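PDB 2YJG: lactate racemase from Thermoanaerobacterium thermosaccharolyticum, which interconverts the L- and D-isomers of lactate, working as a homodimer with a nickel-pincer nucleotide cofactor that is absent from this apoprotein form. Local coordinates for residues I171-G182 against H259-A270; A274-G285 against S410-V419. All blocks are in the same frame, centred on the assembly; numbering follows the deposited sequence.

Contact 1: I171-G182 against H259-A270; sequences IEPHFFAGFSGG and HLKGCEFVSEIA. With SO4 (sulfate ion), chain E.
With CG turned beside its own backbone N (chi1 -61°), Phe179 lays its ring against helix 259-270, while Cys263, its SG likewise beside the backbone N (chi1 -70°), sets both CB and SG over that ring. Cys263 CB sits above the centre of one face, a CH-pi contact, and SG leans toward the CG end of the ring, 3.4 Å from Phe179 CG: a cysteine sulfur-aromatic contact. At the edge of the ring, near its plane, Val266 CG1 meets Phe179 CE2 at 3.9 Å. The same methyl reaches Pro173 CD at 3.9 Å, so Val266 wedges between the two; its other branch, CG2, rests on Ile171 CG2 at 3.7 Å. Ile171 extends CD1 to Gly262 CA (3.7 Å), where a side chain on the helix would collide with it. One turn beyond Val266, Ala270 CB touches Pro173 CG at 4.1 Å. At the other end of the contact Gly182 CA lies over a face of the His259 ring. Cutting Phe179 back to an alanine is likely to leave a gap beneath Cys263 and deprive Val266 CG1 of the ring edge it packs on. Away from the helix, Ser180 OG accepts from Glu172 N (2.9 Å) and is also hydrogen-bonded to Phe170 O. Gly181 N gives a nearly straight bond to O4 of a sulfate, probably from the crystallisation liquor, at 3.0 Å; Arg75 NE is hydrogen-bonded to the same ion. The chemistry is thus divided: a largely apolar face seats the hairpin 173-179 on the helix, and the other side offers the Gly181 N-H to an anion, consistent with a place near the cofactor site, where His174 is by similarity a proton donor/acceptor.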
loop_
_atom_site.group_PDB
_atom_site.type_symbol
_atom_site.label_atom_id
_atom_site.label_comp_id
_atom_site.label_asym_id
_atom_site.label_seq_id
_atom_site.Cartn_x
_atom_site.Cartn_y
_atom_site.Cartn_z
ATOM N N ILE A 171 22.252 -1.778 13.231
ATOM C CA ILE A 171 23.470 -1.198 13.813
ATOM C C ILE A 171 24.659 -1.445 12.901
ATOM O O ILE A 171 24.962 -2.612 12.597
ATOM C CB ILE A 171 23.772 -1.772 15.215
ATOM C CG1 ILE A 171 22.748 -1.377 16.229
ATOM C CG2 ILE A 171 25.166 -1.256 15.661
ATOM C CD1 ILE A 171 22.766 -2.195 17.534
ATOM N N GLU A 172 25.342 -0.400 12.436
ATOM C CA GLU A 172 26.554 -0.544 11.611
ATOM C C GLU A 172 27.374 0.719 11.933
ATOM O O GLU A 172 26.840 1.675 12.510
ATOM C CB GLU A 172 26.249 -0.598 10.112
ATOM C CG GLU A 172 25.736 0.763 9.549
ATOM C CD GLU A 172 25.329 0.707 8.071
ATOM O OE1 GLU A 172 25.301 -0.406 7.473
ATOM O OE2 GLU A 172 25.009 1.807 7.541
ATOM N N PRO A 173 28.640 0.776 11.511
ATOM C CA PRO A 173 29.411 1.936 11.892
ATOM C C PRO A 173 28.885 3.156 11.184
ATOM O O PRO A 173 28.309 3.029 10.117
ATOM C CB PRO A 173 30.804 1.602 11.351
ATOM C CG PRO A 173 30.842 0.089 11.351
ATOM C CD PRO A 173 29.490 -0.281 10.946
ATOM N N HIS A 174 29.117 4.321 11.746
ATOM C CA HIS A 174 28.742 5.588 11.085
ATOM C C HIS A 174 29.832 6.606 11.324
ATOM O O HIS A 174 30.285 6.823 12.495
ATOM C CB HIS A 174 27.371 6.058 11.580
ATOM C CG HIS A 174 26.956 7.360 10.994
ATOM N ND1 HIS A 174 25.978 7.496 10.025
ATOM C CD2 HIS A 174 27.425 8.606 11.235
ATOM C CE1 HIS A 174 25.871 8.785 9.706
ATOM N NE2 HIS A 174 26.740 9.465 10.427
ATOM N N PHE A 175 30.255 7.260 10.255
ATOM C CA PHE A 175 31.475 8.039 10.272
ATOM C C PHE A 175 31.476 9.327 11.125
ATOM O O PHE A 175 32.556 9.914 11.341
ATOM C CB PHE A 175 31.974 8.318 8.873
ATOM C CG PHE A 175 31.160 9.327 8.050
ATOM C CD1 PHE A 175 29.767 9.364 8.101
ATOM C CD2 PHE A 175 31.811 10.175 7.175
ATOM C CE1 PHE A 175 29.090 10.252 7.346
ATOM C CE2 PHE A 175 31.105 11.071 6.379
ATOM C CZ PHE A 175 29.709 11.054 6.469
ATOM N N PHE A 176 30.312 9.789 11.571
ATOM C CA PHE A 176 30.323 10.841 12.628
ATOM C C PHE A 176 29.403 10.628 13.819
ATOM O O PHE A 176 29.643 11.233 14.826
ATOM C CB PHE A 176 30.140 12.266 12.044
ATOM C CG PHE A 176 28.899 12.470 11.256
ATOM C CD1 PHE A 176 27.717 12.812 11.891
ATOM C CD2 PHE A 176 28.925 12.429 9.856
ATOM C CE1 PHE A 176 26.547 13.056 11.175
ATOM C CE2 PHE A 176 27.768 12.679 9.114
ATOM C CZ PHE A 176 26.574 12.983 9.756
ATOM N N ALA A 177 28.348 9.829 13.704
ATOM C CA ALA A 177 27.529 9.446 14.844
ATOM C C ALA A 177 28.019 8.182 15.557
ATOM O O ALA A 177 27.405 7.742 16.510
ATOM C CB ALA A 177 26.060 9.223 14.402
ATOM N N GLY A 178 29.114 7.595 15.077
ATOM C CA GLY A 178 29.730 6.426 15.725
ATOM C C GLY A 178 29.142 5.150 15.208
ATOM O O GLY A 178 29.835 4.319 14.589
ATOM N N PHE A 179 27.850 4.979 15.483
ATOM C CA PHE A 179 27.076 3.870 14.930
ATOM C C PHE A 179 25.692 4.340 14.553
ATOM O O PHE A 179 25.212 5.330 15.068
ATOM C CB PHE A 179 26.925 2.722 15.962
ATOM C CG PHE A 179 28.211 2.127 16.400
ATOM C CD1 PHE A 179 28.953 2.673 17.421
ATOM C CD2 PHE A 179 28.627 0.945 15.849
ATOM C CE1 PHE A 179 30.185 2.095 17.811
ATOM C CE2 PHE A 179 29.827 0.331 16.214
ATOM C CZ PHE A 179 30.623 0.908 17.221
ATOM N N SER A 180 25.040 3.576 13.682
ATOM C CA SER A 180 23.619 3.719 13.421
ATOM C C SER A 180 22.773 3.106 14.527
ATOM O O SER A 180 23.298 2.446 15.448
ATOM C CB SER A 180 23.298 3.087 12.051
ATOM O OG SER A 180 23.311 1.666 12.090
ATOM N N GLY A 181 21.468 3.331 14.446
ATOM C CA GLY A 181 20.478 2.683 15.330
ATOM C C GLY A 181 20.207 3.331 16.689
ATOM O O GLY A 181 20.550 4.480 16.932
ATOM N N GLY A 182 19.495 2.590 17.509
ATOM C CA GLY A 182 19.086 3.006 18.853
ATOM C C GLY A 182 18.419 4.365 18.748
ATOM O O GLY A 182 17.498 4.556 17.909
ATOM N N HIS A 259 21.277 -1.091 22.562
ATOM C CA HIS A 259 22.030 -0.482 21.468
ATOM C C HIS A 259 23.505 -0.650 21.710
ATOM O O HIS A 259 24.241 -1.096 20.820
ATOM C CB HIS A 259 21.695 0.987 21.315
ATOM C CG HIS A 259 22.480 1.691 20.228
ATOM N ND1 HIS A 259 22.383 1.378 18.871
ATOM C CD2 HIS A 259 23.354 2.726 20.307
ATOM C CE1 HIS A 259 23.180 2.176 18.186
ATOM N NE2 HIS A 259 23.776 3.004 19.027
ATOM N N LEU A 260 23.945 -0.385 22.943
ATOM C CA LEU A 260 25.371 -0.553 23.247
ATOM C C LEU A 260 25.865 -1.984 23.120
ATOM O O LEU A 260 26.995 -2.236 22.606
ATOM C CB LEU A 260 25.690 0.045 24.625
ATOM C CG LEU A 260 25.581 1.548 24.822
ATOM C CD1 LEU A 260 25.956 1.984 26.279
ATOM C CD2 LEU A 260 26.493 2.360 23.840
ATOM N N LYS A 261 25.074 -2.963 23.574
ATOM C CA LYS A 261 25.463 -4.363 23.409
ATOM C C LYS A 261 25.598 -4.707 21.916
ATOM O O LYS A 261 26.533 -5.376 21.497
ATOM C CB LYS A 261 24.461 -5.288 24.143
ATOM C CG LYS A 261 24.780 -6.747 24.056
ATOM C CD LYS A 261 26.176 -7.130 24.648
ATOM C CE LYS A 261 26.897 -8.172 23.713
ATOM N NZ LYS A 261 27.565 -7.576 22.472
ATOM N N GLY A 262 24.713 -4.161 21.095
ATOM C CA GLY A 262 24.850 -4.319 19.651
ATOM C C GLY A 262 26.086 -3.643 19.070
ATOM O O GLY A 262 26.795 -4.210 18.202
ATOM N N CYS A 263 26.381 -2.463 19.548
ATOM C CA CYS A 263 27.561 -1.708 19.060
ATOM C C CYS A 263 28.816 -2.414 19.480
ATOM O O CYS A 263 29.810 -2.418 18.731
ATOM C CB CYS A 263 27.559 -0.275 19.605
ATOM S SG CYS A 263 26.268 0.802 18.907
ATOM N N GLU A 264 28.798 -3.018 20.678
ATOM C CA GLU A 264 29.961 -3.770 21.109
ATOM C C GLU A 264 30.177 -4.927 20.147
ATOM O O GLU A 264 31.287 -5.204 19.788
ATOM C CB GLU A 264 29.868 -4.283 22.558
ATOM C CG GLU A 264 29.885 -3.175 23.581
ATOM C CD GLU A 264 29.357 -3.645 24.943
ATOM O OE1 GLU A 264 28.889 -4.799 25.077
ATOM O OE2 GLU A 264 29.433 -2.860 25.872
ATOM N N PHE A 265 29.125 -5.608 19.749
ATOM C CA PHE A 265 29.226 -6.709 18.818
ATOM C C PHE A 265 29.825 -6.204 17.458
ATOM O O PHE A 265 30.772 -6.779 16.909
ATOM C CB PHE A 265 27.860 -7.409 18.658
ATOM C CG PHE A 265 27.862 -8.516 17.640
ATOM C CD1 PHE A 265 28.467 -9.725 17.907
ATOM C CD2 PHE A 265 27.277 -8.342 16.409
ATOM C CE1 PHE A 265 28.500 -10.708 16.942
ATOM C CE2 PHE A 265 27.293 -9.365 15.462
ATOM C CZ PHE A 265 27.901 -10.528 15.746
ATOM N N VAL A 266 29.261 -5.132 16.941
ATOM C CA VAL A 266 29.693 -4.549 15.681
ATOM C C VAL A 266 31.113 -4.111 15.786
ATOM O O VAL A 266 31.845 -4.367 14.837
ATOM C CB VAL A 266 28.723 -3.465 15.158
ATOM C CG1 VAL A 266 29.241 -2.804 13.916
ATOM C CG2 VAL A 266 27.348 -4.092 14.856
ATOM N N SER A 267 31.523 -3.442 16.875
ATOM C CA SER A 267 32.944 -3.085 17.041
ATOM C C SER A 267 33.892 -4.325 16.922
ATOM O O SER A 267 34.998 -4.257 16.300
ATOM C CB SER A 267 33.160 -2.415 18.409
ATOM O OG SER A 267 34.463 -1.910 18.444
ATOM N N GLU A 268 33.493 -5.445 17.547
ATOM C CA GLU A 268 34.338 -6.661 17.466
ATOM C C GLU A 268 34.506 -7.126 16.007
ATOM O O GLU A 268 35.588 -7.449 15.619
ATOM C CB GLU A 268 33.804 -7.820 18.334
ATOM C CG GLU A 268 33.677 -7.506 19.797
ATOM C CD GLU A 268 33.324 -8.743 20.677
ATOM O OE1 GLU A 268 33.636 -9.918 20.275
ATOM O OE2 GLU A 268 32.733 -8.520 21.777
ATOM N N ILE A 269 33.445 -7.066 15.183
ATOM C CA ILE A 269 33.465 -7.537 13.793
ATOM C C ILE A 269 34.129 -6.534 12.866
ATOM O O ILE A 269 34.904 -6.926 11.948
ATOM C CB ILE A 269 32.050 -7.732 13.207
ATOM C CG1 ILE A 269 31.196 -8.702 14.009
ATOM C CG2 ILE A 269 32.108 -8.254 11.735
ATOM C CD1 ILE A 269 31.912 -9.615 14.906
ATOM N N ALA A 270 33.835 -5.251 13.079
ATOM C CA ALA A 270 34.232 -4.220 12.102
ATOM C C ALA A 270 35.570 -3.554 12.387
ATOM O O ALA A 270 36.114 -2.910 11.497
ATOM C CB ALA A 270 33.139 -3.188 12.008
HETATM S S SO4 E . 19.654 5.143 11.204
HETATM O O1 SO4 E . 18.544 5.305 12.144
HETATM O O2 SO4 E . 19.375 3.910 10.429
HETATM O O3 SO4 E . 19.853 6.272 10.252
HETATM O O4 SO4 E . 20.791 5.046 12.055
#

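Contact 2: A274-G285 against S410-V419; sequences AKPADIVITSNG and SKINVIPDGV
Val419 CG1 lies over one face of the Asn284 amide, 3.3 Å from Asn284 OD1, while the amide's polar atoms turn to Gly299 N and Leu289 O. Gly285 CA similarly covers a face of the Asp417 carboxylate, 3.6 Å from Asp417 OD1, which accepts from Val419 N in an Asx turn. Thr282 OG1, anti to the backbone N (chi1 -165°), is carried to Ile415 O and donates to it at 2.6 Å in the carbonyl plane; Ser283 OG donates to Pro416 O at 2.7 Å, tilted 17° from the plane of the Pro416 carbonyl. Ser283 OG also accepts from Gly285 N, an ST turn. Before these turns, strands 279-283 and 412-415 run parallel, 16° apart. Asn413 pairs both ways, N to Ile279 O and O to Ile281 N, and Ile415 N donates to Ile281 O at 2.8 Å. Ile279 and Ile412 lie side by side beneath helix 395-405, and Ile281 CG1 touches Ile412 CG2 at 4.0 Å; Val280 CG1 and Ile415 CD1 pack on the opposite face. At the strand ends, near Gln295 and Lys298 (substrate-binding by similarity), hydroxyls satisfy two carbonyls and Gly418 N bonds Ser283 O weakly, but Ser283 N stays buried without a partner.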
loop_
_atom_site.group_PDB
_atom_site.type_symbol
_atom_site.label_atom_id
_atom_site.label_comp_id
_atom_site.label_asym_id
_atom_site.label_seq_id
_atom_site.Cartn_x
_atom_site.Cartn_y
_atom_site.Cartn_z
ATOM N N ALA A 274 45.252 -0.429 12.105
ATOM C CA ALA A 274 46.117 0.056 11.031
ATOM C C ALA A 274 47.432 0.686 11.522
ATOM O O ALA A 274 47.421 1.538 12.391
ATOM C CB ALA A 274 45.326 1.122 10.187
ATOM N N LYS A 275 48.567 0.272 10.966
ATOM C CA LYS A 275 49.812 1.022 11.056
ATOM C C LYS A 275 49.789 2.066 9.940
ATOM O O LYS A 275 49.782 1.720 8.740
ATOM C CB LYS A 275 51.052 0.118 10.914
ATOM C CG LYS A 275 52.312 0.925 10.527
ATOM C CD LYS A 275 53.660 0.173 10.810
ATOM C CE LYS A 275 54.872 1.124 10.535
ATOM N NZ LYS A 275 56.170 0.385 10.510
ATOM N N PRO A 276 49.798 3.350 10.301
ATOM C CA PRO A 276 49.568 4.258 9.177
ATOM C C PRO A 276 50.643 4.195 8.072
ATOM O O PRO A 276 51.856 3.986 8.339
ATOM C CB PRO A 276 49.446 5.636 9.820
ATOM C CG PRO A 276 49.297 5.391 11.340
ATOM C CD PRO A 276 49.949 4.045 11.596
ATOM N N ALA A 277 50.170 4.334 6.833
ATOM C CA ALA A 277 50.984 4.154 5.653
ATOM C C ALA A 277 50.927 5.398 4.810
ATOM O O ALA A 277 50.035 6.257 4.942
ATOM C CB ALA A 277 50.494 2.976 4.830
ATOM N N ASP A 278 51.891 5.499 3.918
ATOM C CA ASP A 278 51.941 6.613 3.005
ATOM C C ASP A 278 50.858 6.627 1.958
ATOM O O ASP A 278 50.534 7.723 1.455
ATOM C CB ASP A 278 53.266 6.622 2.277
ATOM C CG ASP A 278 54.280 7.340 3.029
ATOM O OD1 ASP A 278 54.219 8.595 3.021
ATOM O OD2 ASP A 278 55.145 6.658 3.618
ATOM N N ILE A 279 50.375 5.424 1.601
ATOM C CA ILE A 279 49.293 5.203 0.605
ATOM C C ILE A 279 48.267 4.225 1.189
ATOM O O ILE A 279 48.622 3.212 1.798
ATOM C CB ILE A 279 49.825 4.676 -0.753
ATOM C CG1 ILE A 279 50.846 5.625 -1.365
ATOM C CG2 ILE A 279 48.734 4.508 -1.777
ATOM C CD1 ILE A 279 51.584 4.996 -2.659
ATOM N N VAL A 280 46.994 4.555 1.016
ATOM C CA VAL A 280 45.927 3.666 1.338
ATOM C C VAL A 280 45.112 3.457 0.063
ATOM O O VAL A 280 44.858 4.431 -0.671
ATOM C CB VAL A 280 45.009 4.296 2.397
ATOM C CG1 VAL A 280 43.893 3.393 2.679
ATOM C CG2 VAL A 280 45.774 4.709 3.692
ATOM N N ILE A 281 44.682 2.220 -0.199
ATOM C CA ILE A 281 43.701 1.880 -1.237
ATOM C C ILE A 281 42.456 1.378 -0.590
ATOM O O ILE A 281 42.496 0.461 0.247
ATOM C CB ILE A 281 44.188 0.780 -2.211
ATOM C CG1 ILE A 281 45.388 1.313 -2.980
ATOM C CG2 ILE A 281 43.016 0.313 -3.074
ATOM C CD1 ILE A 281 46.059 0.269 -3.944
ATOM N N THR A 282 41.334 2.014 -0.897
ATOM C CA THR A 282 40.057 1.552 -0.341
ATOM C C THR A 282 38.895 1.747 -1.357
ATOM O O THR A 282 39.141 2.053 -2.541
ATOM C CB THR A 282 39.785 2.239 0.998
ATOM O OG1 THR A 282 38.746 1.560 1.699
ATOM C CG2 THR A 282 39.463 3.766 0.790
ATOM N N SER A 283 37.685 1.435 -0.915
ATOM C CA SER A 283 36.493 1.539 -1.773
ATOM C C SER A 283 35.325 2.020 -0.955
ATOM O O SER A 283 35.419 2.162 0.263
ATOM C CB SER A 283 36.132 0.194 -2.391
ATOM O OG SER A 283 35.363 -0.548 -1.512
ATOM N N ASN A 284 34.219 2.327 -1.605
ATOM C CA ASN A 284 33.027 2.647 -0.838
ATOM C C ASN A 284 32.011 1.541 -0.853
ATOM O O ASN A 284 30.846 1.859 -0.888
ATOM C CB ASN A 284 32.322 3.906 -1.308
ATOM C CG ASN A 284 31.917 4.802 -0.143
ATOM O OD1 ASN A 284 32.756 5.105 0.670
ATOM N ND2 ASN A 284 30.610 5.150 -0.021
ATOM N N GLY A 285 32.454 0.278 -0.854
ATOM C CA GLY A 285 31.555 -0.853 -0.648
ATOM C C GLY A 285 30.710 -1.312 -1.830
ATOM O O GLY A 285 29.824 -2.140 -1.657
ATOM N N SER A 410 56.634 2.951 -1.339
ATOM C CA SER A 410 55.926 3.161 -0.076
ATOM C C SER A 410 55.061 1.967 0.272
ATOM O O SER A 410 54.312 1.535 -0.574
ATOM C CB SER A 410 55.044 4.414 -0.176
ATOM O OG SER A 410 55.820 5.597 -0.365
ATOM N N LYS A 411 55.127 1.420 1.491
ATOM C CA LYS A 411 54.147 0.352 1.822
ATOM C C LYS A 411 52.721 0.942 1.859
ATOM O O LYS A 411 52.541 2.099 2.163
ATOM C CB LYS A 411 54.487 -0.462 3.085
ATOM C CG LYS A 411 55.585 -1.547 2.849
ATOM C CD LYS A 411 55.386 -2.835 3.629
ATOM C CE LYS A 411 56.518 -3.093 4.612
ATOM N NZ LYS A 411 56.636 -4.429 5.250
ATOM N N ILE A 412 51.733 0.120 1.530
ATOM C CA ILE A 412 50.399 0.550 1.207
ATOM C C ILE A 412 49.469 -0.197 2.086
ATOM O O ILE A 412 49.549 -1.442 2.204
ATOM C CB ILE A 412 50.012 0.166 -0.258
ATOM C CG1 ILE A 412 50.961 0.783 -1.271
ATOM C CG2 ILE A 412 48.558 0.568 -0.609
ATOM C CD1 ILE A 412 50.884 0.092 -2.653
ATOM N N ASN A 413 48.541 0.524 2.689
ATOM C CA ASN A 413 47.481 -0.109 3.409
ATOM C C ASN A 413 46.340 -0.398 2.441
ATOM O O ASN A 413 45.909 0.504 1.751
ATOM C CB ASN A 413 46.983 0.790 4.560
ATOM C CG ASN A 413 47.764 0.634 5.873
ATOM O OD1 ASN A 413 47.813 1.571 6.701
ATOM N ND2 ASN A 413 48.297 -0.544 6.110
ATOM N N VAL A 414 45.790 -1.615 2.430
ATOM C CA VAL A 414 44.623 -1.961 1.580
ATOM C C VAL A 414 43.426 -2.240 2.424
ATOM O O VAL A 414 43.438 -3.144 3.258
ATOM C CB VAL A 414 44.908 -3.206 0.655
ATOM C CG1 VAL A 414 43.671 -3.512 -0.254
ATOM C CG2 VAL A 414 46.169 -2.939 -0.207
ATOM N N ILE A 415 42.363 -1.455 2.245
ATOM C CA ILE A 415 41.160 -1.627 3.015
ATOM C C ILE A 415 40.077 -1.886 1.966
ATOM O O ILE A 415 39.493 -0.925 1.443
ATOM C CB ILE A 415 40.786 -0.356 3.777
ATOM C CG1 ILE A 415 42.016 0.216 4.539
ATOM C CG2 ILE A 415 39.588 -0.651 4.700
ATOM C CD1 ILE A 415 41.700 1.430 5.455
ATOM N N PRO A 416 39.817 -3.163 1.641
ATOM C CA PRO A 416 38.989 -3.385 0.448
ATOM C C PRO A 416 37.571 -2.810 0.508
ATOM O O PRO A 416 37.071 -2.355 -0.517
ATOM C CB PRO A 416 38.961 -4.907 0.266
ATOM C CG PRO A 416 40.036 -5.474 1.265
ATOM C CD PRO A 416 40.374 -4.405 2.232
ATOM N N ASP A 417 36.955 -2.798 1.680
ATOM C CA ASP A 417 35.671 -2.143 1.887
ATOM C C ASP A 417 35.757 -1.061 2.988
ATOM O O ASP A 417 35.730 -1.341 4.203
ATOM C CB ASP A 417 34.625 -3.169 2.215
ATOM C CG ASP A 417 33.204 -2.560 2.371
ATOM O OD1 ASP A 417 33.068 -1.336 2.619
ATOM O OD2 ASP A 417 32.227 -3.330 2.246
ATOM N N GLY A 418 35.918 0.169 2.524
ATOM C CA GLY A 418 36.088 1.324 3.378
ATOM C C GLY A 418 34.900 1.715 4.261
ATOM O O GLY A 418 35.073 2.399 5.266
ATOM N N VAL A 419 33.694 1.339 3.867
ATOM C CA VAL A 419 32.481 1.794 4.599
ATOM C C VAL A 419 32.048 0.867 5.688
ATOM O O VAL A 419 31.289 1.266 6.597
ATOM C CB VAL A 419 31.254 1.950 3.692
ATOM C CG1 VAL A 419 31.449 3.063 2.838
ATOM C CG2 VAL A 419 30.971 0.710 2.880
HETATM O O HOH W 1 54.058 3.877 4.320
#

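From the N terminus, the chain early on supplies strand 22-25 to the parallel sheet, then builds strands of the mixed sheet, of which 164-170 leads into 171-182. Contact 1 closes when helix 257-270 returns after 76 intervening residues, which include strands 233-241 and 247-253. The helix runs directly into strand 271-277, and 274-285 then opens contact 2, closed 124 residues later by 410-419, after strands 311-316, 371-375 and 390-392. The two loops neither nest nor cross: they follow in series, their centres about 21 Å apart. Contact 1 fixes the hairpin bearing His174, by similarity catalytic, to helix 257-270, which lies between strands 247-253 and 271-277; contact 2 sets strand 412-415 between 22-25 and 279-283.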